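Local coordinates for uncharacterized protein (Parabacteroides merdae, PDB 4R7F) that is of unknown function but has three immunoglobulin-like beta-sandwich domains, one related to the first domain of type 9 secretion system plug proteins, and binds magnesium, at residues 12-17 / 129-134; 16-21 / 272-277; 42-47 / 94-99; 50-55 / 80-85; 90-95 / 287-292. One frame throughout, in Å; residues are numbered along the deposited sequence.

Contact 1: residues 12-17 / 129-134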
# COMPACT_ATOMS: atom_id res chain seq x y z
N LYS A 12 -35.35 6.24 -5.64
CA LYS A 12 -35.02 5.66 -6.94
C LYS A 12 -34.40 6.65 -7.91
O LYS A 12 -33.83 6.22 -8.92
CB LYS A 12 -36.24 5.03 -7.54
CG LYS A 12 -36.76 3.89 -6.69
CD LYS A 12 -38.13 3.45 -7.15
CE LYS A 12 -38.61 2.23 -6.38
NZ LYS A 12 -40.08 2.24 -6.27
N GLN A 13 -34.55 7.96 -7.61
CA GLN A 13 -33.99 8.99 -8.51
C GLN A 13 -32.52 9.36 -8.17
O GLN A 13 -31.88 10.06 -8.93
CB GLN A 13 -34.87 10.26 -8.60
CG GLN A 13 -36.25 10.13 -9.28
CD GLN A 13 -36.25 9.68 -10.75
OE1 GLN A 13 -35.69 8.63 -11.11
NE2 GLN A 13 -36.94 10.43 -11.59
N ILE A 14 -31.97 8.83 -7.09
CA ILE A 14 -30.59 9.13 -6.66
C ILE A 14 -29.68 7.95 -7.03
O ILE A 14 -29.98 6.80 -6.73
CB ILE A 14 -30.59 9.37 -5.11
CG1 ILE A 14 -31.44 10.60 -4.74
CG2 ILE A 14 -29.19 9.48 -4.51
CD1 ILE A 14 -30.98 11.88 -5.39
N LYS A 15 -28.54 8.21 -7.66
CA LYS A 15 -27.63 7.12 -8.03
C LYS A 15 -26.22 7.54 -7.77
O LYS A 15 -25.92 8.75 -7.71
CB LYS A 15 -27.76 6.77 -9.50
CG LYS A 15 -29.14 6.31 -9.93
CD LYS A 15 -29.47 4.94 -9.39
CE LYS A 15 -30.75 4.42 -10.02
NZ LYS A 15 -31.62 3.61 -9.10
N THR A 16 -25.36 6.54 -7.59
CA THR A 16 -23.91 6.70 -7.61
C THR A 16 -23.48 7.62 -6.50
O THR A 16 -22.67 8.55 -6.67
CB THR A 16 -23.44 7.18 -9.01
OG1 THR A 16 -24.08 6.36 -10.00
CG2 THR A 16 -21.95 7.06 -9.16
N LEU A 17 -24.07 7.37 -5.33
CA LEU A 17 -23.64 8.05 -4.12
C LEU A 17 -22.23 7.60 -3.75
O LEU A 17 -21.99 6.43 -3.56
CB LEU A 17 -24.57 7.72 -2.98
CG LEU A 17 -24.20 8.32 -1.63
CD1 LEU A 17 -24.30 9.83 -1.66
CD2 LEU A 17 -25.13 7.75 -0.58
N ILE A 129 -36.31 11.74 3.82
CA ILE A 129 -34.88 11.66 3.60
C ILE A 129 -34.64 10.79 2.37
O ILE A 129 -35.10 9.63 2.35
CB ILE A 129 -34.13 11.03 4.79
CG1 ILE A 129 -34.33 11.84 6.08
CG2 ILE A 129 -32.64 10.91 4.48
CD1 ILE A 129 -34.13 13.33 5.92
N ILE A 130 -33.93 11.33 1.38
CA ILE A 130 -33.62 10.59 0.17
C ILE A 130 -32.33 9.78 0.19
O ILE A 130 -32.21 8.80 -0.56
CB ILE A 130 -33.63 11.48 -1.10
CG1 ILE A 130 -32.54 12.54 -1.06
CG2 ILE A 130 -35.00 12.10 -1.31
CD1 ILE A 130 -32.48 13.32 -2.35
N PHE A 131 -31.34 10.21 0.97
CA PHE A 131 -30.17 9.39 1.28
C PHE A 131 -29.48 9.91 2.52
O PHE A 131 -29.67 11.03 2.92
CB PHE A 131 -29.22 9.31 0.10
CG PHE A 131 -28.38 10.54 -0.14
CD1 PHE A 131 -27.25 10.79 0.62
CD2 PHE A 131 -28.68 11.40 -1.18
CE1 PHE A 131 -26.45 11.89 0.38
CE2 PHE A 131 -27.88 12.50 -1.44
CZ PHE A 131 -26.77 12.75 -0.66
N THR A 132 -28.70 9.03 3.13
CA THR A 132 -27.80 9.34 4.21
C THR A 132 -26.36 9.03 3.75
O THR A 132 -26.12 7.99 3.14
CB THR A 132 -28.18 8.46 5.40
OG1 THR A 132 -29.54 8.74 5.72
CG2 THR A 132 -27.34 8.74 6.60
N ALA A 133 -25.44 9.96 3.97
CA ALA A 133 -24.02 9.72 3.73
C ALA A 133 -23.25 9.86 5.02
O ALA A 133 -23.41 10.83 5.74
CB ALA A 133 -23.47 10.67 2.71
N CYS A 134 -22.43 8.86 5.33
CA CYS A 134 -21.80 8.74 6.64
C CYS A 134 -20.27 8.79 6.53
O CYS A 134 -19.70 8.15 5.65
CB CYS A 134 -22.19 7.39 7.27
SG CYS A 134 -23.84 7.30 7.95
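The ring of F131 lies between I14 and L17, two residues of the opposing strand. L17 comes over one face of the ring. Its CD1 sits 3.9 Å from the ring centroid of F131, offset toward the rim, in a CH-pi contact. L17 reaches this place with CG anti to its backbone N (chi1 177°). Its other branch, CD2, lies near the carbonyl O of T132. I14 crosses F131 at about a right angle, and I14 CG2 meets F131 CD2 at 3.9 Å. Strands 14-21 and 129-138 belong to the two facing sheets of an immunoglobulin-like beta-sandwich. Their short segments run nearly parallel, 8.7 Å apart at closest approach, and no hydrogen bond joins them. Apolar side chains between the sheets make the contact. I14 and I130 also cross at about a right angle, and I14 CD1 touches I130 CD1 at 3.7 Å. F43 packs edge-to-face with the F131 ring, and Y53 touches both isoleucines.

Contact 2: residues 16-21 / 272-277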
# COMPACT_ATOMS: atom_id res chain seq x y z
N THR A 16 -25.36 6.54 -7.59
CA THR A 16 -23.91 6.70 -7.61
C THR A 16 -23.48 7.62 -6.50
O THR A 16 -22.67 8.55 -6.67
CB THR A 16 -23.44 7.18 -9.01
OG1 THR A 16 -24.08 6.36 -10.00
CG2 THR A 16 -21.95 7.06 -9.16
N LEU A 17 -24.07 7.37 -5.33
CA LEU A 17 -23.64 8.05 -4.12
C LEU A 17 -22.23 7.60 -3.75
O LEU A 17 -21.99 6.43 -3.56
CB LEU A 17 -24.57 7.72 -2.98
CG LEU A 17 -24.20 8.32 -1.63
CD1 LEU A 17 -24.30 9.83 -1.66
CD2 LEU A 17 -25.13 7.75 -0.58
N GLN A 18 -21.32 8.57 -3.67
CA GLN A 18 -19.96 8.36 -3.23
C GLN A 18 -19.65 9.26 -2.05
O GLN A 18 -20.01 10.44 -2.04
CB GLN A 18 -18.98 8.70 -4.34
CG GLN A 18 -19.16 7.89 -5.60
CD GLN A 18 -18.18 8.27 -6.70
OE1 GLN A 18 -18.50 9.04 -7.62
NE2 GLN A 18 -16.99 7.72 -6.62
N VAL A 19 -18.98 8.66 -1.07
CA VAL A 19 -18.39 9.33 0.07
C VAL A 19 -16.88 9.00 0.11
O VAL A 19 -16.48 7.86 0.29
CB VAL A 19 -19.07 8.85 1.35
CG1 VAL A 19 -18.49 9.56 2.57
CG2 VAL A 19 -20.58 9.04 1.23
N LYS A 20 -16.08 10.04 -0.09
CA LYS A 20 -14.64 9.88 -0.22
C LYS A 20 -13.96 11.16 0.24
O LYS A 20 -14.62 12.14 0.55
CB LYS A 20 -14.27 9.54 -1.66
CG LYS A 20 -14.91 10.44 -2.71
CD LYS A 20 -13.92 11.43 -3.29
CE LYS A 20 -13.24 10.90 -4.55
NZ LYS A 20 -12.27 11.90 -5.04
N VAL A 21 -12.63 11.13 0.36
CA VAL A 21 -11.92 12.33 0.73
C VAL A 21 -11.73 13.14 -0.55
O VAL A 21 -11.24 12.62 -1.54
CB VAL A 21 -10.58 12.03 1.39
CG1 VAL A 21 -9.79 13.32 1.56
CG2 VAL A 21 -10.80 11.37 2.72
N GLY A 272 -13.68 -3.43 -3.43
CA GLY A 272 -15.08 -3.18 -3.57
C GLY A 272 -15.40 -1.82 -4.15
O GLY A 272 -16.54 -1.50 -4.42
N ARG A 273 -14.38 -1.01 -4.39
CA ARG A 273 -14.61 0.31 -4.95
C ARG A 273 -14.99 0.28 -6.42
O ARG A 273 -14.81 -0.74 -7.12
CB ARG A 273 -13.37 1.19 -4.78
CG ARG A 273 -13.00 1.45 -3.33
CD ARG A 273 -11.68 2.17 -3.22
NE ARG A 273 -11.45 2.55 -1.82
CZ ARG A 273 -10.88 1.77 -0.91
NH1 ARG A 273 -10.45 0.56 -1.24
NH2 ARG A 273 -10.74 2.21 0.33
N PHE A 274 -15.53 1.41 -6.87
CA PHE A 274 -15.77 1.65 -8.29
C PHE A 274 -15.26 3.02 -8.66
O PHE A 274 -15.07 3.86 -7.79
CB PHE A 274 -17.26 1.50 -8.63
CG PHE A 274 -18.15 2.57 -8.05
CD1 PHE A 274 -18.24 3.81 -8.62
CD2 PHE A 274 -18.93 2.31 -6.95
CE1 PHE A 274 -19.05 4.77 -8.07
CE2 PHE A 274 -19.76 3.24 -6.42
CZ PHE A 274 -19.81 4.47 -6.97
N PHE A 275 -15.08 3.26 -9.97
CA PHE A 275 -14.48 4.49 -10.46
C PHE A 275 -15.22 4.88 -11.70
O PHE A 275 -15.28 4.10 -12.64
CB PHE A 275 -13.02 4.25 -10.78
CG PHE A 275 -12.25 3.71 -9.62
CD1 PHE A 275 -12.19 2.34 -9.40
CD2 PHE A 275 -11.68 4.56 -8.69
CE1 PHE A 275 -11.55 1.83 -8.29
CE2 PHE A 275 -11.03 4.06 -7.60
CZ PHE A 275 -10.96 2.69 -7.40
N ILE A 276 -15.78 6.08 -11.69
CA ILE A 276 -16.58 6.56 -12.81
C ILE A 276 -15.63 7.12 -13.88
O ILE A 276 -14.86 8.02 -13.62
CB ILE A 276 -17.58 7.61 -12.36
CG1 ILE A 276 -18.53 7.05 -11.28
CG2 ILE A 276 -18.34 8.14 -13.57
CD1 ILE A 276 -19.33 5.81 -11.66
N ARG A 277 -15.72 6.53 -15.08
CA ARG A 277 -14.79 6.75 -16.18
C ARG A 277 -15.55 6.47 -17.49
O ARG A 277 -16.48 5.67 -17.52
CB ARG A 277 -13.57 5.80 -16.08
CG ARG A 277 -12.81 5.77 -14.76
CD ARG A 277 -11.73 4.69 -14.75
NE ARG A 277 -10.67 4.91 -13.76
CZ ARG A 277 -10.04 3.93 -13.14
NH1 ARG A 277 -10.38 2.68 -13.41
NH2 ARG A 277 -9.08 4.17 -12.25
O HOH W 1 -15.54 8.14 -9.31
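F274 carries this contact, with the CE1 and CZ atoms of its ring turned to strand 14-21. Its CG lies between the backbone N and the carbonyl carbon (chi1 68°). Q18 crosses the ring obliquely, and its amide plane is 37° from the ring plane. Q18 CG is anti to its carbonyl carbon, and the chain is extended beyond CG. CG makes the nearest approach, 3.7 Å from F274 CZ, while CD and NE2 of Q18 lie near F274 CE1. T16 places CG2 anti to its backbone N. T16 CG2 is 3.9 Å from F274 CE1. It also meets I276 tip to tip, with T16 CG2 3.8 Å from I276 CD1. T16 OG1 is hydrogen-bonded with Y290 OH. No direct hydrogen bond links the two segments. One water bridges them instead: it accepts from Q18 NE2 at 3.1 Å and from the backbone N of I276 at 3.2 Å. The Y344 ring meets the F274 ring, and K340 touches both T16 and I276. The two strands cross at -111°, with 10.0 Å between their axes at closest approach. This is an interface between beta domains. Strand 14-21, at the edge of its sheet in the N-terminal sandwich, lies across strand 274-276 from another sheet.

Contact 3: residues 42-47 / 94-99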
# COMPACT_ATOMS: atom_id res chain seq x y z
N ASN A 42 -20.79 12.94 -3.25
CA ASN A 42 -21.09 13.07 -4.65
C ASN A 42 -22.24 12.10 -5.07
O ASN A 42 -22.27 10.92 -4.70
CB ASN A 42 -19.81 12.76 -5.41
CG ASN A 42 -19.85 13.27 -6.83
OD1 ASN A 42 -20.64 12.82 -7.66
ND2 ASN A 42 -19.02 14.25 -7.10
N PHE A 43 -23.17 12.59 -5.87
CA PHE A 43 -24.29 11.80 -6.25
C PHE A 43 -24.96 12.39 -7.45
O PHE A 43 -24.77 13.57 -7.72
CB PHE A 43 -25.30 11.70 -5.09
CG PHE A 43 -25.98 12.98 -4.73
CD1 PHE A 43 -25.42 13.84 -3.82
CD2 PHE A 43 -27.21 13.31 -5.29
CE1 PHE A 43 -26.06 15.03 -3.47
CE2 PHE A 43 -27.86 14.49 -4.94
CZ PHE A 43 -27.29 15.35 -4.02
N ASP A 44 -25.75 11.59 -8.16
CA ASP A 44 -26.54 12.07 -9.27
C ASP A 44 -28.02 12.07 -8.91
O ASP A 44 -28.48 11.18 -8.23
CB ASP A 44 -26.35 11.20 -10.50
CG ASP A 44 -24.97 11.30 -11.09
OD1 ASP A 44 -24.28 12.32 -10.89
OD2 ASP A 44 -24.58 10.32 -11.75
N GLY A 45 -28.76 13.06 -9.39
CA GLY A 45 -30.22 12.98 -9.46
C GLY A 45 -30.68 12.74 -10.91
O GLY A 45 -30.33 13.50 -11.82
N LEU A 46 -31.46 11.69 -11.14
CA LEU A 46 -31.91 11.37 -12.51
C LEU A 46 -33.15 12.18 -12.91
O LEU A 46 -33.94 12.59 -12.05
CB LEU A 46 -32.21 9.87 -12.64
CG LEU A 46 -31.10 8.85 -12.34
CD1 LEU A 46 -31.32 7.61 -13.17
CD2 LEU A 46 -29.70 9.35 -12.60
N GLY A 47 -33.33 12.38 -14.22
CA GLY A 47 -34.30 13.34 -14.77
C GLY A 47 -33.58 14.57 -15.33
O GLY A 47 -32.36 14.69 -15.18
N THR A 94 -29.22 8.71 -20.77
CA THR A 94 -29.88 8.82 -19.50
C THR A 94 -29.49 10.21 -18.97
O THR A 94 -28.29 10.51 -18.78
CB THR A 94 -29.42 7.69 -18.55
OG1 THR A 94 -29.64 6.42 -19.16
CG2 THR A 94 -30.14 7.75 -17.24
N GLN A 95 -30.49 11.05 -18.78
CA GLN A 95 -30.23 12.39 -18.29
C GLN A 95 -30.20 12.42 -16.76
O GLN A 95 -30.97 11.74 -16.08
CB GLN A 95 -31.27 13.37 -18.82
CG GLN A 95 -30.99 13.81 -20.24
CD GLN A 95 -32.14 14.58 -20.84
OE1 GLN A 95 -33.07 14.96 -20.14
NE2 GLN A 95 -32.08 14.81 -22.15
N TYR A 96 -29.30 13.25 -16.25
CA TYR A 96 -29.12 13.44 -14.84
C TYR A 96 -28.37 14.73 -14.55
O TYR A 96 -27.74 15.32 -15.45
CB TYR A 96 -28.33 12.24 -14.26
CG TYR A 96 -26.94 12.10 -14.79
CD1 TYR A 96 -25.89 12.76 -14.20
CD2 TYR A 96 -26.66 11.29 -15.89
CE1 TYR A 96 -24.58 12.64 -14.67
CE2 TYR A 96 -25.36 11.16 -16.37
CZ TYR A 96 -24.31 11.84 -15.75
OH TYR A 96 -22.98 11.74 -16.21
N SER A 97 -28.43 15.16 -13.29
CA SER A 97 -27.55 16.22 -12.79
C SER A 97 -26.63 15.58 -11.73
O SER A 97 -27.01 14.66 -11.05
CB SER A 97 -28.35 17.41 -12.22
OG SER A 97 -29.55 17.69 -12.93
N ASN A 98 -25.41 16.08 -11.64
CA ASN A 98 -24.41 15.59 -10.73
C ASN A 98 -24.14 16.65 -9.68
O ASN A 98 -23.92 17.81 -10.02
CB ASN A 98 -23.13 15.32 -11.51
CG ASN A 98 -21.98 14.94 -10.63
OD1 ASN A 98 -20.94 15.63 -10.61
ND2 ASN A 98 -22.14 13.83 -9.91
N TYR A 99 -24.14 16.23 -8.41
CA TYR A 99 -24.09 17.11 -7.25
C TYR A 99 -22.88 16.77 -6.40
O TYR A 99 -22.45 15.63 -6.30
CB TYR A 99 -25.33 16.90 -6.39
CG TYR A 99 -26.63 17.29 -7.07
CD1 TYR A 99 -27.24 16.44 -7.98
CD2 TYR A 99 -27.24 18.53 -6.81
CE1 TYR A 99 -28.41 16.80 -8.62
CE2 TYR A 99 -28.44 18.90 -7.44
CZ TYR A 99 -29.00 18.03 -8.36
OH TYR A 99 -30.18 18.35 -8.99
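Strands 39-46 and 96-103 are antiparallel neighbours in one sheet of the N-terminal immunoglobulin-like sandwich. F43 with Y99 and G45 with S97 are hydrogen-bonded pairs. D44 with N98 and L46 with Y96 are non-hydrogen-bonded pairs. N98 can be followed outward on the face it shares with D44 and Y96. N98 CB lies 3.3 Å from D44 OD1. CG is anti to the backbone N (chi1 174°), which carries the amide across toward the other strand. At the tip, N98 ND2 gives one bond to D44 OD1 at 2.8 Å and a second to N42 OD1 at 2.9 Å. Both acceptors lie close to the amide plane, so the two bonds fix its rotation. An alanine at N98 would remove this amide and would probably leave D44 OD1 and N42 OD1 without their shared donor. The other oxygen, D44 OD2, lies over a face of the Y96 ring. It also takes a salt bridge from K340 and a hydrogen bond with Y290 OH. On the face of F43 and Y99 the rings are nearly parallel but slid apart, with centroids 5.0 Å apart. Y99 CB instead covers a face of F43, 3.4 Å from F43 CZ.

Contact 4: residues 50-55 / 80-85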
# COMPACT_ATOMS: atom_id res chain seq x y z
N TYR A 50 -33.63 20.30 -12.63
CA TYR A 50 -32.87 20.77 -11.48
C TYR A 50 -33.87 20.70 -10.32
O TYR A 50 -35.08 20.99 -10.47
CB TYR A 50 -32.32 22.20 -11.62
CG TYR A 50 -31.75 22.72 -10.30
CD1 TYR A 50 -30.84 21.93 -9.58
CD2 TYR A 50 -32.13 23.96 -9.76
CE1 TYR A 50 -30.32 22.35 -8.36
CE2 TYR A 50 -31.61 24.39 -8.53
CZ TYR A 50 -30.70 23.57 -7.83
OH TYR A 50 -30.15 23.92 -6.61
N THR A 51 -33.34 20.26 -9.19
CA THR A 51 -34.09 20.03 -7.98
C THR A 51 -33.28 20.64 -6.86
O THR A 51 -32.05 20.60 -6.89
CB THR A 51 -34.24 18.52 -7.77
OG1 THR A 51 -34.96 17.96 -8.87
CG2 THR A 51 -34.95 18.18 -6.46
N ARG A 52 -33.96 21.23 -5.88
CA ARG A 52 -33.28 21.85 -4.73
C ARG A 52 -33.12 20.82 -3.63
O ARG A 52 -34.11 20.40 -3.04
CB ARG A 52 -34.08 23.04 -4.19
CG ARG A 52 -34.18 24.23 -5.13
CD ARG A 52 -32.93 25.09 -5.12
NE ARG A 52 -32.97 26.10 -4.06
CZ ARG A 52 -32.10 27.10 -3.92
NH1 ARG A 52 -31.09 27.25 -4.77
NH2 ARG A 52 -32.24 27.96 -2.91
N TYR A 53 -31.88 20.39 -3.36
CA TYR A 53 -31.65 19.51 -2.23
C TYR A 53 -30.96 20.26 -1.11
O TYR A 53 -30.08 21.09 -1.35
CB TYR A 53 -30.78 18.31 -2.60
CG TYR A 53 -31.29 17.43 -3.71
CD1 TYR A 53 -32.39 16.60 -3.52
CD2 TYR A 53 -30.62 17.37 -4.94
CE1 TYR A 53 -32.84 15.76 -4.55
CE2 TYR A 53 -31.06 16.53 -5.96
CZ TYR A 53 -32.18 15.74 -5.77
OH TYR A 53 -32.61 14.95 -6.81
N ALA A 54 -31.35 19.93 0.12
CA ALA A 54 -30.74 20.47 1.32
C ALA A 54 -30.34 19.33 2.29
O ALA A 54 -30.85 18.22 2.19
CB ALA A 54 -31.74 21.41 1.99
N TYR A 55 -29.44 19.60 3.23
CA TYR A 55 -28.99 18.54 4.16
C TYR A 55 -29.01 18.92 5.64
O TYR A 55 -28.95 20.10 5.97
CB TYR A 55 -27.58 18.08 3.78
CG TYR A 55 -26.52 19.14 3.92
CD1 TYR A 55 -26.33 20.07 2.91
CD2 TYR A 55 -25.70 19.20 5.04
CE1 TYR A 55 -25.36 21.05 3.01
CE2 TYR A 55 -24.71 20.17 5.14
CZ TYR A 55 -24.55 21.10 4.12
OH TYR A 55 -23.60 22.10 4.17
N GLY A 80 -30.31 22.36 7.26
CA GLY A 80 -31.13 22.67 6.09
C GLY A 80 -30.43 23.54 5.06
O GLY A 80 -31.07 24.30 4.37
N THR A 81 -29.12 23.39 4.94
CA THR A 81 -28.38 24.14 3.96
C THR A 81 -28.56 23.57 2.55
O THR A 81 -28.64 22.36 2.36
CB THR A 81 -26.89 24.11 4.29
OG1 THR A 81 -26.71 24.37 5.69
CG2 THR A 81 -26.15 25.11 3.41
N THR A 82 -28.58 24.49 1.58
CA THR A 82 -28.77 24.09 0.19
C THR A 82 -27.48 23.52 -0.43
O THR A 82 -26.35 23.87 -0.07
CB THR A 82 -29.38 25.23 -0.68
OG1 THR A 82 -30.61 25.66 -0.09
CG2 THR A 82 -29.70 24.76 -2.10
N ILE A 83 -27.67 22.57 -1.34
CA ILE A 83 -26.56 21.98 -2.09
C ILE A 83 -26.52 22.71 -3.44
O ILE A 83 -27.39 22.52 -4.30
CB ILE A 83 -26.73 20.46 -2.24
CG1 ILE A 83 -26.84 19.82 -0.84
CG2 ILE A 83 -25.54 19.86 -2.99
CD1 ILE A 83 -27.02 18.31 -0.85
N ASP A 84 -25.51 23.57 -3.57
CA ASP A 84 -25.44 24.51 -4.69
C ASP A 84 -24.55 23.99 -5.80
O ASP A 84 -24.77 24.31 -6.95
CB ASP A 84 -24.94 25.89 -4.19
CG ASP A 84 -25.94 26.59 -3.27
OD1 ASP A 84 -27.16 26.33 -3.40
OD2 ASP A 84 -25.51 27.40 -2.42
N ASP A 85 -23.55 23.17 -5.48
CA ASP A 85 -22.56 22.79 -6.49
C ASP A 85 -23.08 21.63 -7.36
O ASP A 85 -22.97 20.47 -7.00
CB ASP A 85 -21.19 22.51 -5.86
CG ASP A 85 -20.10 22.15 -6.89
OD1 ASP A 85 -20.38 21.75 -8.05
OD2 ASP A 85 -18.91 22.22 -6.49
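A G1 beta bulge shapes this antiparallel pairing at the margin of the mixed sheet of the N-terminal sandwich. G80 and T81 both face Y55. G80 N bonds to Y55 O at 2.9 Å, while the bond from T81 N to the same oxygen is weak. Y55 N returns a bond to T81 O at 3.0 Å. Farther along, I83 N meets Y53 O at 2.8 Å, nearly along the C=O axis. The positive phi of G80 favours glycine at the bulge. Side chains fill in around this backbone frame. The Y55 ring lies beside T81, pointing the same way, with Y55 CE1 3.7 Å from T81 CB. I83 crosses Y55 obliquely and sets its CG1 3.8 Å from Y55 CD1. Next outward, L101, L103 and I118 touch Y55. E123 forms a salt bridge with R52 NE and a hydrogen bond with T82 OG1, placing both groups. R52 bends at chi2 and chi3, so T82 CG2 sits over the centre of its guanidinium, 3.8 Å from R52 CZ.

Contact 5: residues 90-95 / 287-292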
# COMPACT_ATOMS: atom_id res chain seq x y z
N ILE A 90 -23.95 15.76 -19.87
CA ILE A 90 -23.67 16.13 -21.24
C ILE A 90 -23.52 14.88 -22.14
O ILE A 90 -22.69 14.01 -21.89
CB ILE A 90 -22.33 16.91 -21.33
CG1 ILE A 90 -22.29 18.09 -20.33
CG2 ILE A 90 -22.10 17.42 -22.75
CD1 ILE A 90 -20.91 18.39 -19.76
N GLY A 91 -24.32 14.80 -23.20
CA GLY A 91 -24.14 13.78 -24.22
C GLY A 91 -24.48 12.34 -23.83
O GLY A 91 -23.86 11.42 -24.33
N THR A 92 -25.49 12.16 -22.99
CA THR A 92 -25.84 10.85 -22.46
C THR A 92 -27.29 10.55 -22.72
O THR A 92 -28.14 11.44 -22.62
CB THR A 92 -25.61 10.78 -20.93
OG1 THR A 92 -26.50 11.68 -20.22
CG2 THR A 92 -24.18 11.14 -20.61
N THR A 93 -27.60 9.29 -23.01
CA THR A 93 -28.99 8.86 -23.17
C THR A 93 -29.81 9.08 -21.89
O THR A 93 -30.92 9.60 -21.91
CB THR A 93 -29.05 7.39 -23.58
OG1 THR A 93 -28.25 6.59 -22.70
CG2 THR A 93 -28.51 7.26 -25.03
N THR A 94 -29.22 8.71 -20.77
CA THR A 94 -29.88 8.82 -19.50
C THR A 94 -29.49 10.21 -18.97
O THR A 94 -28.29 10.51 -18.78
CB THR A 94 -29.42 7.69 -18.55
OG1 THR A 94 -29.64 6.42 -19.16
CG2 THR A 94 -30.14 7.75 -17.24
N GLN A 95 -30.49 11.05 -18.78
CA GLN A 95 -30.23 12.39 -18.29
C GLN A 95 -30.20 12.42 -16.76
O GLN A 95 -30.97 11.74 -16.08
CB GLN A 95 -31.27 13.37 -18.82
CG GLN A 95 -30.99 13.81 -20.24
CD GLN A 95 -32.14 14.58 -20.84
OE1 GLN A 95 -33.07 14.96 -20.14
NE2 GLN A 95 -32.08 14.81 -22.15
N GLU A 287 -20.31 13.24 -17.94
CA GLU A 287 -20.24 12.71 -19.29
C GLU A 287 -20.52 11.20 -19.35
O GLU A 287 -20.90 10.65 -20.40
CB GLU A 287 -18.87 13.02 -19.90
CG GLU A 287 -18.59 14.51 -20.12
CD GLU A 287 -17.16 14.77 -20.60
OE1 GLU A 287 -16.19 14.49 -19.88
OE2 GLU A 287 -17.00 15.24 -21.73
N ALA A 288 -20.36 10.52 -18.22
CA ALA A 288 -20.62 9.08 -18.16
C ALA A 288 -22.11 8.81 -18.20
O ALA A 288 -22.88 9.49 -17.52
CB ALA A 288 -20.03 8.51 -16.90
N ASP A 289 -22.51 7.84 -19.01
CA ASP A 289 -23.91 7.50 -19.20
C ASP A 289 -24.30 6.40 -18.19
O ASP A 289 -23.43 5.86 -17.49
CB ASP A 289 -24.11 7.04 -20.67
CG ASP A 289 -25.55 7.18 -21.15
OD1 ASP A 289 -26.44 7.45 -20.30
OD2 ASP A 289 -25.78 7.01 -22.37
N TYR A 290 -25.59 6.06 -18.13
CA TYR A 290 -26.14 5.05 -17.23
C TYR A 290 -26.67 3.97 -18.14
O TYR A 290 -27.52 4.24 -18.98
CB TYR A 290 -27.29 5.59 -16.33
CG TYR A 290 -26.84 6.28 -15.03
CD1 TYR A 290 -26.52 7.64 -14.99
CD2 TYR A 290 -26.68 5.57 -13.87
CE1 TYR A 290 -26.09 8.26 -13.83
CE2 TYR A 290 -26.24 6.18 -12.70
CZ TYR A 290 -25.94 7.51 -12.68
OH TYR A 290 -25.51 8.07 -11.50
N TYR A 291 -26.17 2.74 -17.94
CA TYR A 291 -26.58 1.58 -18.72
C TYR A 291 -27.19 0.57 -17.75
O TYR A 291 -26.91 0.62 -16.55
CB TYR A 291 -25.38 0.96 -19.44
CG TYR A 291 -24.68 1.81 -20.52
CD1 TYR A 291 -25.17 3.07 -20.91
CD2 TYR A 291 -23.53 1.35 -21.15
CE1 TYR A 291 -24.52 3.82 -21.89
CE2 TYR A 291 -22.89 2.10 -22.13
CZ TYR A 291 -23.39 3.33 -22.50
OH TYR A 291 -22.74 4.07 -23.47
N ILE A 292 -28.03 -0.32 -18.25
CA ILE A 292 -28.51 -1.43 -17.45
C ILE A 292 -27.45 -2.49 -17.47
O ILE A 292 -27.15 -3.04 -18.53
CB ILE A 292 -29.77 -2.08 -18.01
CG1 ILE A 292 -30.91 -1.08 -18.15
CG2 ILE A 292 -30.23 -3.22 -17.11
CD1 ILE A 292 -31.36 -0.54 -16.83
O HOH W 2 -20.89 11.99 -22.88
O HOH W 3 -28.40 3.89 -21.71
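The D289 carboxylate makes the tight part of this contact, gripping the backbone N-H groups of T93 and T94 and the T93 hydroxyl. Its CG is anti to the backbone N (chi1 -157°), which brings the tip to the 90-95 loop. D289 OD2 accepts from T93 OG1 at 2.5 Å through its syn lone pair. D289 OD2 also accepts from T93 N at 3.0 Å, from above the carboxylate plane. D289 OD1 accepts from T94 N at 3.1 Å, again on a syn lone pair, and from Y290 N in its own segment. So many donors would probably favour the ionised form. An alanine at D289 would remove all four bonds and would probably loosen the loop at T93 and T94. Beside the carboxylate, T94 CG2 packs on Y290 CB at 3.7 Å, and T92 CG2 rests 3.3 Å from E287 O. The I90 end is looser and exposed. There a water can donate to I90 O and E287 O, though it has more acceptors in reach than protons. A second water bridges T93 OG1 and Y290 O. This is a contact between two beta domains: an aspartate after helix 284-287 accepts bonds from the loop between strands 86-88 and 96-103.

Contacts 1, 3 and 4 lie within the N-terminal sandwich. Contact 3 pairs strands in one sheet, contact 4 in the other, and contact 1 joins the two sheets. Their centres are 11 to 13 Å apart. F43, Y53, Y99 and F131 share one core. Contacts 2 and 5, their centres about 17 Å apart, join segments 251 and 192 residues apart and so bring this domain onto the region around 272-292. Contact 2 shares T16 and L17 with contact 1, and contact 5 shares T94 and Q95 with contact 3. Y290 OH meets T16 OG1 and D44 OD2, so one tyrosine connects contacts 1, 2, 3 and 5. Contact 4 falls between 42-47 and 94-99 along the chain.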